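Local coordinates for protein aldehyde dehydrogenase (Listeria monocytogenes, PDB 3K9D) that probably oxidises aldehydes using NAD or NADP as electron acceptor, at residues A193-T198 with Y208-P213; K100-V105 with R444-V449; A276-D281 with V324-E329. All coordinates share one frame; numbering follows the deposited sequence.

Contact 1 of 3, residues A193-T198 with Y208-P213; sequences AVILAT and YSSGTP
Ile-195 brings its CD1 methyl against the Ser-210 to Thr-212 turn, lying 3.9 Å from Thr-212 CB and 3.3 Å from Ser-210 OG. The contact belongs to a beta-alpha-beta crossover of the mixed sheet, probably the Rossmann-like coenzyme-binding domain as in other aldehyde dehydrogenases: strand 192-197 leads into helix 201-207, and the following loop carries the chain back to the parallel neighbour 214-216. The side chains of Ile-195 and Thr-212 cross at about a right angle. CG2 of Thr-212, anti to its backbone N (chi1 -60°), faces the backbone at Ala-193 and Val-194, while OG1 is hydrogen-bonded to the carbonyl of Met-187. Ser-210 OG accepts from Thr-212 N at 3.1 Å, forming an ST turn, and is hydrogen-bonded to Ala-207 O, so the hydroxyl beside the isoleucine methyl has two polar partners. The Pro-213 ring rests against the strand, its CG 3.6 Å from Ala-193 O. Val-194 adds a looser apolar touch, CG2 to Pro-213 CB. On the other flank of strand 192-197, strand 102-116 makes backbone hydrogen bonds with Ala-193, Val-194 and Leu-196, and the second subunit packs Gly-427 on Pro-213. The pairing of strands 192-197 and 214-216 is begun by Pro-213 O, which accepts from Ile-195 N at 2.9 Å, the donor in the carbonyl plane, and is approached by Val-194 CA at 3.3 Å in a CA-H...O contact.

Contact 2 of 3, residues K100-V105 with R444-V449; sequences KKVMEV and RIATGV
Chi1 near -60° in both Glu-104 and Arg-444 sets CG beside the backbone N, and the two CG atoms meet at 4.0 Å; the side chains lie side by side and point the same way. The residues are a non-hydrogen-bonded pair of the antiparallel strands 102-116 and 440-447 in the mixed sheet, part of the arm that joins the two subunits. Their charged ends do not form a salt bridge: the carboxylate and guanidinium planes are 53° apart, with Glu-104 OE2 4.4 Å from Arg-444 NE. Each makes its salt bridge outside the pair, Glu-104 OE2 to Lys-95 and Arg-444 NH2 to Asp-432 of the second subunit. Val-102 continues this face, its CG1 near Arg-444 CB and its CG2 4.1 Å from Ala-446 CB. On the other face, the Met-103 chain, bent at chi3 (-72°), sets CE 4.0 Å from Ile-445 CG2, while Ile-445 CD1 reaches the other way to Val-105 CG2 at 3.7 Å. Met-103 and Ile-445 are also the hydrogen-bonded pair, exchanging two N-H to O bonds. A third bond, Thr-447 N to Lys-101 O, follows where Lys-101 and Val-102 form a G1 beta bulge facing Asp-97. Residues 444-447 also pair in parallel with a strand of the second subunit, so the sheet continues across the interface. One water bridges Lys-100 O and Thr-447 O; another donates to Lys-101 O and to Ile-445 O at 3.0 Å, and is hydrogen-bonded to Thr-447 OG1 at 2.9 Å.

Contact 3 of 3, residues A276-D281 with V324-E329; sequences AHFLSD and VLIAEE
Phe-278 and Ile-326 lie side by side and point the same way from adjacent parallel strands, with the isoleucine under one face of the phenyl ring. Ile-326 CB makes a CH-pi contact 4.2 Å from the Phe-278 ring centroid, 25° off the normal and displaced toward the rim, where Ile-326 CG2 comes to 3.7 Å from Phe-278 CE1. Ile-326 CD1 runs to the far end of the ring near Phe-278 CZ and also meets Ala-276 CB at 3.7 Å; Val-324 CG2 touches the same alanine methyl. Helix 261-273 packs on this face of the sheet, with Phe-271 against both Ala-276 and Phe-278. The other face is arranged differently. His-277 has CG anti to its backbone N (chi1 -171°), and the edge of its imidazole ring, at CD2, meets Leu-325 CD2 at 4.0 Å, nearly in the ring plane. Leu-279 crosses Leu-325 obliquely, and their CD2 methyls meet at 4.1 Å. Between the two faces run three backbone bonds: His-277 N to Val-324 O, Ile-326 N to His-277 O at 2.9 Å, and Leu-279 N to Ile-326 O at 2.8 Å. Strand 276-278 is outermost within the chain in the parallel seven-stranded sheet, probably that of the catalytic domain as in other aldehyde dehydrogenases, and 324-328 links it to strand 346-352. Just beyond, Ser-280 serves as N-cap of helix 281-291. The side chains meet here carbon to carbon, so directionality comes from the three backbone hydrogen bonds, which set the parallel register.

Contacts 1 and 2 share the mixed sheet through strand 102-116, which neighbours strand 192-197 of contact 1 and pairs with 440-447 in contact 2; their centres lie about 30 Å apart, and both touch the second subunit. Contact 3 belongs to the parallel sheet, on the opposite side of the chain's centre from both, about 39 Å from contact 1 and about 61 Å from contact 2 between centres. Along the chain contact 1 closes before contact 3 opens, and both are nested within the loop closed by contact 2. Residues 444-449 return the chain to strand 102-116, bringing its C-terminal part to the subunit interface, whereas no other subunit touches contact 3.

Contact 1 of 3, residues A193-T198 with Y208-P213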
loop_
_atom_site.group_PDB
_atom_site.type_symbol
_atom_site.label_atom_id
_atom_site.label_comp_id
_atom_site.label_asym_id
_atom_site.label_seq_id
_atom_site.Cartn_x
_atom_site.Cartn_y
_atom_site.Cartn_z
ATOM N N ALA A 193 -1.526 -4.605 -12.202
ATOM C CA ALA A 193 -0.561 -3.978 -11.289
ATOM C C ALA A 193 -1.118 -3.657 -9.907
ATOM O O ALA A 193 -0.373 -3.614 -8.904
ATOM C CB ALA A 193 -0.009 -2.729 -11.911
ATOM N N VAL A 194 -2.423 -3.415 -9.862
ATOM C CA VAL A 194 -3.087 -2.991 -8.639
ATOM C C VAL A 194 -4.580 -3.300 -8.727
ATOM O O VAL A 194 -5.145 -3.375 -9.819
ATOM C CB VAL A 194 -2.814 -1.480 -8.317
ATOM C CG1 VAL A 194 -3.670 -0.563 -9.193
ATOM C CG2 VAL A 194 -3.001 -1.166 -6.812
ATOM N N ILE A 195 -5.202 -3.515 -7.570
ATOM C CA ILE A 195 -6.650 -3.675 -7.501
ATOM C C ILE A 195 -7.244 -2.546 -6.676
ATOM O O ILE A 195 -6.849 -2.350 -5.523
ATOM C CB ILE A 195 -7.070 -5.047 -6.882
ATOM C CG1 ILE A 195 -6.400 -6.197 -7.624
ATOM C CG2 ILE A 195 -8.611 -5.211 -6.896
ATOM C CD1 ILE A 195 -6.229 -7.431 -6.806
ATOM N N LEU A 196 -8.183 -1.804 -7.276
ATOM C CA LEU A 196 -9.102 -0.951 -6.511
ATOM C C LEU A 196 -10.344 -1.758 -6.159
ATOM O O LEU A 196 -11.209 -2.021 -7.001
ATOM C CB LEU A 196 -9.475 0.319 -7.264
ATOM C CG LEU A 196 -8.324 1.278 -7.574
ATOM C CD1 LEU A 196 -8.771 2.435 -8.469
ATOM C CD2 LEU A 196 -7.743 1.783 -6.284
ATOM N N ALA A 197 -10.401 -2.157 -4.900
ATOM C CA ALA A 197 -11.343 -3.162 -4.443
ATOM C C ALA A 197 -12.513 -2.488 -3.738
ATOM O O ALA A 197 -12.527 -2.375 -2.517
ATOM C CB ALA A 197 -10.635 -4.145 -3.509
ATOM N N THR A 198 -13.481 -2.027 -4.524
ATOM C CA THR A 198 -14.701 -1.419 -3.982
ATOM C C THR A 198 -15.848 -2.441 -4.011
ATOM O O THR A 198 -16.310 -2.860 -5.081
ATOM C CB THR A 198 -15.082 -0.130 -4.742
ATOM O OG1 THR A 198 -13.933 0.723 -4.839
ATOM C CG2 THR A 198 -16.199 0.622 -4.021
ATOM N N TYR A 208 -6.935 -9.105 -1.377
ATOM C CA TYR A 208 -5.694 -9.236 -0.616
ATOM C C TYR A 208 -5.148 -10.663 -0.573
ATOM O O TYR A 208 -4.057 -10.907 -0.035
ATOM C CB TYR A 208 -5.841 -8.645 0.790
ATOM C CG TYR A 208 -5.755 -7.141 0.789
ATOM C CD1 TYR A 208 -4.522 -6.489 0.678
ATOM C CD2 TYR A 208 -6.914 -6.366 0.879
ATOM C CE1 TYR A 208 -4.447 -5.089 0.672
ATOM C CE2 TYR A 208 -6.857 -4.978 0.866
ATOM C CZ TYR A 208 -5.630 -4.345 0.767
ATOM O OH TYR A 208 -5.601 -2.969 0.753
ATOM N N SER A 209 -5.897 -11.593 -1.167
ATOM C CA SER A 209 -5.473 -12.980 -1.307
ATOM C C SER A 209 -5.090 -13.346 -2.750
ATOM O O SER A 209 -4.775 -14.500 -3.035
ATOM C CB SER A 209 -6.574 -13.904 -0.797
ATOM O OG SER A 209 -6.955 -13.523 0.517
ATOM N N SER A 210 -5.091 -12.350 -3.632
ATOM C CA SER A 210 -4.919 -12.537 -5.081
ATOM C C SER A 210 -3.467 -12.698 -5.566
ATOM O O SER A 210 -3.225 -13.204 -6.679
ATOM C CB SER A 210 -5.548 -11.357 -5.820
ATOM O OG SER A 210 -4.848 -10.152 -5.542
ATOM N N GLY A 211 -2.511 -12.253 -4.749
ATOM C CA GLY A 211 -1.113 -12.177 -5.177
ATOM C C GLY A 211 -0.747 -10.849 -5.813
ATOM O O GLY A 211 0.418 -10.601 -6.098
ATOM N N THR A 212 -1.754 -10.002 -6.042
ATOM C CA THR A 212 -1.598 -8.672 -6.651
ATOM C C THR A 212 -1.810 -7.629 -5.575
ATOM O O THR A 212 -2.694 -7.815 -4.730
ATOM C CB THR A 212 -2.650 -8.461 -7.782
ATOM O OG1 THR A 212 -2.462 -9.455 -8.795
ATOM C CG2 THR A 212 -2.571 -7.075 -8.425
ATOM N N PRO A 213 -1.002 -6.541 -5.576
ATOM C CA PRO A 213 -1.255 -5.399 -4.681
ATOM C C PRO A 213 -2.699 -4.914 -4.742
ATOM O O PRO A 213 -3.231 -4.701 -5.823
ATOM C CB PRO A 213 -0.324 -4.319 -5.224
ATOM C CG PRO A 213 0.824 -5.086 -5.797
ATOM C CD PRO A 213 0.228 -6.348 -6.369
#

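Contact 2 of 3, residues K100-V105 with R444-V449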
loop_
_atom_site.group_PDB
_atom_site.type_symbol
_atom_site.label_atom_id
_atom_site.label_comp_id
_atom_site.label_asym_id
_atom_site.label_seq_id
_atom_site.Cartn_x
_atom_site.Cartn_y
_atom_site.Cartn_z
ATOM N N LYS A 100 20.074 17.682 -1.477
ATOM C CA LYS A 100 20.194 16.260 -1.169
ATOM C C LYS A 100 20.750 15.442 -2.346
ATOM O O LYS A 100 21.210 14.305 -2.155
ATOM C CB LYS A 100 18.843 15.703 -0.722
ATOM C CG LYS A 100 18.534 15.959 0.749
ATOM C CD LYS A 100 17.355 15.125 1.220
ATOM C CE LYS A 100 17.307 15.016 2.748
ATOM N NZ LYS A 100 16.864 16.277 3.424
ATOM N N LYS A 101 20.712 16.043 -3.542
ATOM C CA LYS A 101 21.084 15.405 -4.815
ATOM C C LYS A 101 20.215 14.185 -5.100
ATOM O O LYS A 101 20.711 13.105 -5.414
ATOM C CB LYS A 101 22.584 15.099 -4.881
ATOM C CG LYS A 101 23.421 16.310 -5.215
ATOM C CD LYS A 101 24.910 16.003 -5.113
ATOM C CE LYS A 101 25.504 16.572 -3.827
ATOM N NZ LYS A 101 25.775 18.042 -3.937
ATOM N N VAL A 102 18.903 14.388 -4.960
ATOM C CA VAL A 102 17.889 13.358 -5.177
ATOM C C VAL A 102 16.771 13.930 -6.070
ATOM O O VAL A 102 16.148 14.936 -5.732
ATOM C CB VAL A 102 17.258 12.863 -3.841
ATOM C CG1 VAL A 102 16.176 11.800 -4.100
ATOM C CG2 VAL A 102 18.306 12.311 -2.882
ATOM N N MET A 103 16.532 13.280 -7.205
ATOM C CA MET A 103 15.426 13.628 -8.091
ATOM C C MET A 103 14.306 12.620 -7.897
ATOM O O MET A 103 14.570 11.466 -7.547
ATOM C CB MET A 103 15.883 13.611 -9.555
ATOM C CG MET A 103 17.158 14.409 -9.827
ATOM S SD MET A 103 17.431 14.754 -11.579
ATOM C CE MET A 103 17.893 13.148 -12.223
ATOM N N GLU A 104 13.064 13.049 -8.116
ATOM C CA GLU A 104 11.896 12.164 -8.008
ATOM C C GLU A 104 11.081 12.166 -9.300
ATOM O O GLU A 104 10.811 13.226 -9.877
ATOM C CB GLU A 104 10.999 12.548 -6.816
ATOM C CG GLU A 104 11.681 12.470 -5.467
ATOM C CD GLU A 104 10.740 12.645 -4.290
ATOM O OE1 GLU A 104 9.507 12.485 -4.444
ATOM O OE2 GLU A 104 11.251 12.931 -3.187
ATOM N N VAL A 105 10.696 10.968 -9.738
ATOM C CA VAL A 105 9.994 10.741 -11.002
ATOM C C VAL A 105 8.789 9.855 -10.714
ATOM O O VAL A 105 8.925 8.798 -10.096
ATOM C CB VAL A 105 10.919 10.032 -12.064
ATOM C CG1 VAL A 105 10.133 9.597 -13.328
ATOM C CG2 VAL A 105 12.089 10.920 -12.465
ATOM N N ARG A 444 13.276 7.309 -7.232
ATOM C CA ARG A 444 14.277 8.258 -6.768
ATOM C C ARG A 444 15.650 8.029 -7.362
ATOM O O ARG A 444 16.166 6.907 -7.377
ATOM C CB ARG A 444 14.347 8.274 -5.250
ATOM C CG ARG A 444 13.088 8.837 -4.631
ATOM C CD ARG A 444 12.796 8.131 -3.366
ATOM N NE ARG A 444 11.515 8.510 -2.777
ATOM C CZ ARG A 444 10.447 7.724 -2.756
ATOM N NH1 ARG A 444 10.483 6.522 -3.330
ATOM N NH2 ARG A 444 9.337 8.140 -2.159
ATOM N N ILE A 445 16.234 9.110 -7.865
ATOM C CA ILE A 445 17.523 9.052 -8.535
ATOM C C ILE A 445 18.465 9.837 -7.652
ATOM O O ILE A 445 18.282 11.039 -7.468
ATOM C CB ILE A 445 17.465 9.647 -9.972
ATOM C CG1 ILE A 445 16.407 8.921 -10.799
ATOM C CG2 ILE A 445 18.840 9.581 -10.660
ATOM C CD1 ILE A 445 15.011 9.532 -10.729
ATOM N N ALA A 446 19.446 9.138 -7.083
ATOM C CA ALA A 446 20.294 9.706 -6.042
ATOM C C ALA A 446 21.772 9.576 -6.357
ATOM O O ALA A 446 22.226 8.511 -6.782
ATOM C CB ALA A 446 19.987 9.058 -4.710
ATOM N N THR A 447 22.498 10.673 -6.126
ATOM C CA THR A 447 23.940 10.786 -6.339
ATOM C C THR A 447 24.705 10.551 -5.041
ATOM O O THR A 447 24.302 11.050 -3.991
ATOM C CB THR A 447 24.288 12.196 -6.894
ATOM O OG1 THR A 447 23.522 12.436 -8.081
ATOM C CG2 THR A 447 25.774 12.340 -7.220
ATOM N N GLY A 448 25.812 9.802 -5.130
ATOM C CA GLY A 448 26.698 9.568 -3.995
ATOM C C GLY A 448 27.217 10.831 -3.344
ATOM O O GLY A 448 27.676 11.750 -4.023
ATOM N N VAL A 449 27.108 10.875 -2.022
ATOM C CA VAL A 449 27.570 12.016 -1.229
ATOM C C VAL A 449 28.646 11.589 -0.213
ATOM O O VAL A 449 29.257 12.426 0.459
ATOM C CB VAL A 449 26.378 12.752 -0.520
ATOM C CG1 VAL A 449 25.464 13.446 -1.549
ATOM C CG2 VAL A 449 25.569 11.798 0.361
HETATM O O HOH W 1 22.009 11.396 -2.611
HETATM O O HOH W 2 20.631 12.621 -8.550
#

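Contact 3 of 3, residues A276-D281 with V324-E329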
loop_
_atom_site.group_PDB
_atom_site.type_symbol
_atom_site.label_atom_id
_atom_site.label_comp_id
_atom_site.label_asym_id
_atom_site.label_seq_id
_atom_site.Cartn_x
_atom_site.Cartn_y
_atom_site.Cartn_z
ATOM N N ALA A 276 -38.477 12.347 10.440
ATOM C CA ALA A 276 -38.103 11.019 10.944
ATOM C C ALA A 276 -39.236 10.330 11.709
ATOM O O ALA A 276 -39.982 10.965 12.469
ATOM C CB ALA A 276 -36.863 11.110 11.806
ATOM N N HIS A 277 -39.355 9.023 11.474
ATOM C CA HIS A 277 -40.318 8.171 12.133
ATOM C C HIS A 277 -39.646 7.161 13.045
ATOM O O HIS A 277 -38.892 6.295 12.594
ATOM C CB HIS A 277 -41.171 7.424 11.107
ATOM C CG HIS A 277 -42.328 6.691 11.707
ATOM N ND1 HIS A 277 -43.328 7.328 12.412
ATOM C CD2 HIS A 277 -42.664 5.379 11.684
ATOM C CE1 HIS A 277 -44.223 6.440 12.804
ATOM N NE2 HIS A 277 -43.851 5.252 12.361
ATOM N N PHE A 278 -39.949 7.285 14.332
ATOM C CA PHE A 278 -39.425 6.418 15.364
ATOM C C PHE A 278 -40.318 5.193 15.486
ATOM O O PHE A 278 -41.546 5.298 15.622
ATOM C CB PHE A 278 -39.334 7.171 16.692
ATOM C CG PHE A 278 -38.192 8.146 16.752
ATOM C CD1 PHE A 278 -36.976 7.768 17.309
ATOM C CD2 PHE A 278 -38.324 9.432 16.241
ATOM C CE1 PHE A 278 -35.912 8.661 17.363
ATOM C CE2 PHE A 278 -37.270 10.330 16.286
ATOM C CZ PHE A 278 -36.061 9.942 16.851
ATOM N N LEU A 279 -39.685 4.033 15.393
ATOM C CA LEU A 279 -40.368 2.766 15.452
ATOM C C LEU A 279 -40.660 2.452 16.899
ATOM O O LEU A 279 -39.915 2.876 17.785
ATOM C CB LEU A 279 -39.488 1.672 14.839
ATOM C CG LEU A 279 -39.250 1.827 13.339
ATOM C CD1 LEU A 279 -38.445 0.657 12.832
ATOM C CD2 LEU A 279 -40.585 1.901 12.607
ATOM N N SER A 280 -41.741 1.706 17.132
ATOM C CA SER A 280 -42.069 1.215 18.459
ATOM C C SER A 280 -41.182 0.006 18.713
ATOM O O SER A 280 -40.561 -0.497 17.785
ATOM C CB SER A 280 -43.545 0.820 18.528
ATOM O OG SER A 280 -43.732 -0.490 18.035
ATOM N N ASP A 281 -41.122 -0.457 19.960
ATOM C CA ASP A 281 -40.365 -1.670 20.298
ATOM C C ASP A 281 -40.726 -2.845 19.383
ATOM O O ASP A 281 -39.838 -3.459 18.784
ATOM C CB ASP A 281 -40.560 -2.044 21.777
ATOM C CG ASP A 281 -39.916 -3.378 22.135
ATOM O OD1 ASP A 281 -38.668 -3.473 22.127
ATOM O OD2 ASP A 281 -40.665 -4.335 22.417
ATOM N N VAL A 324 -36.954 8.611 7.251
ATOM C CA VAL A 324 -36.084 7.546 7.789
ATOM C C VAL A 324 -36.839 6.810 8.896
ATOM O O VAL A 324 -37.727 7.375 9.557
ATOM C CB VAL A 324 -34.722 8.052 8.421
ATOM C CG1 VAL A 324 -33.704 8.552 7.379
ATOM C CG2 VAL A 324 -34.961 9.085 9.514
ATOM N N LEU A 325 -36.462 5.556 9.110
ATOM C CA LEU A 325 -36.986 4.773 10.199
ATOM C C LEU A 325 -35.909 4.683 11.250
ATOM O O LEU A 325 -34.767 4.349 10.940
ATOM C CB LEU A 325 -37.418 3.383 9.713
ATOM C CG LEU A 325 -38.544 3.390 8.666
ATOM C CD1 LEU A 325 -38.804 1.978 8.144
ATOM C CD2 LEU A 325 -39.832 4.020 9.222
ATOM N N ILE A 326 -36.272 5.026 12.488
ATOM C CA ILE A 326 -35.338 5.028 13.611
ATOM C C ILE A 326 -35.773 4.078 14.738
ATOM O O ILE A 326 -36.891 4.164 15.265
ATOM C CB ILE A 326 -35.101 6.462 14.158
ATOM C CG1 ILE A 326 -34.863 7.447 13.013
ATOM C CG2 ILE A 326 -33.909 6.499 15.138
ATOM C CD1 ILE A 326 -34.381 8.841 13.448
ATOM N N ALA A 327 -34.867 3.168 15.087
ATOM C CA ALA A 327 -35.079 2.200 16.143
ATOM C C ALA A 327 -34.127 2.500 17.277
ATOM O O ALA A 327 -32.916 2.574 17.071
ATOM C CB ALA A 327 -34.821 0.800 15.620
ATOM N N GLU A 328 -34.670 2.690 18.472
ATOM C CA GLU A 328 -33.832 2.812 19.649
ATOM C C GLU A 328 -33.118 1.482 19.890
ATOM O O GLU A 328 -33.693 0.401 19.681
ATOM C CB GLU A 328 -34.634 3.285 20.866
ATOM C CG GLU A 328 -35.006 4.783 20.781
ATOM C CD GLU A 328 -35.606 5.335 22.053
ATOM O OE1 GLU A 328 -34.978 5.229 23.130
ATOM O OE2 GLU A 328 -36.704 5.911 21.971
ATOM N N GLU A 329 -31.847 1.574 20.268
ATOM C CA GLU A 329 -31.008 0.396 20.475
ATOM C C GLU A 329 -30.188 0.546 21.759
ATOM O O GLU A 329 -29.875 1.667 22.176
ATOM C CB GLU A 329 -30.094 0.202 19.254
ATOM C CG GLU A 329 -29.211 -1.045 19.300
ATOM C CD GLU A 329 -30.009 -2.318 19.408
ATOM O OE1 GLU A 329 -30.643 -2.689 18.408
ATOM O OE2 GLU A 329 -30.004 -2.949 20.487
#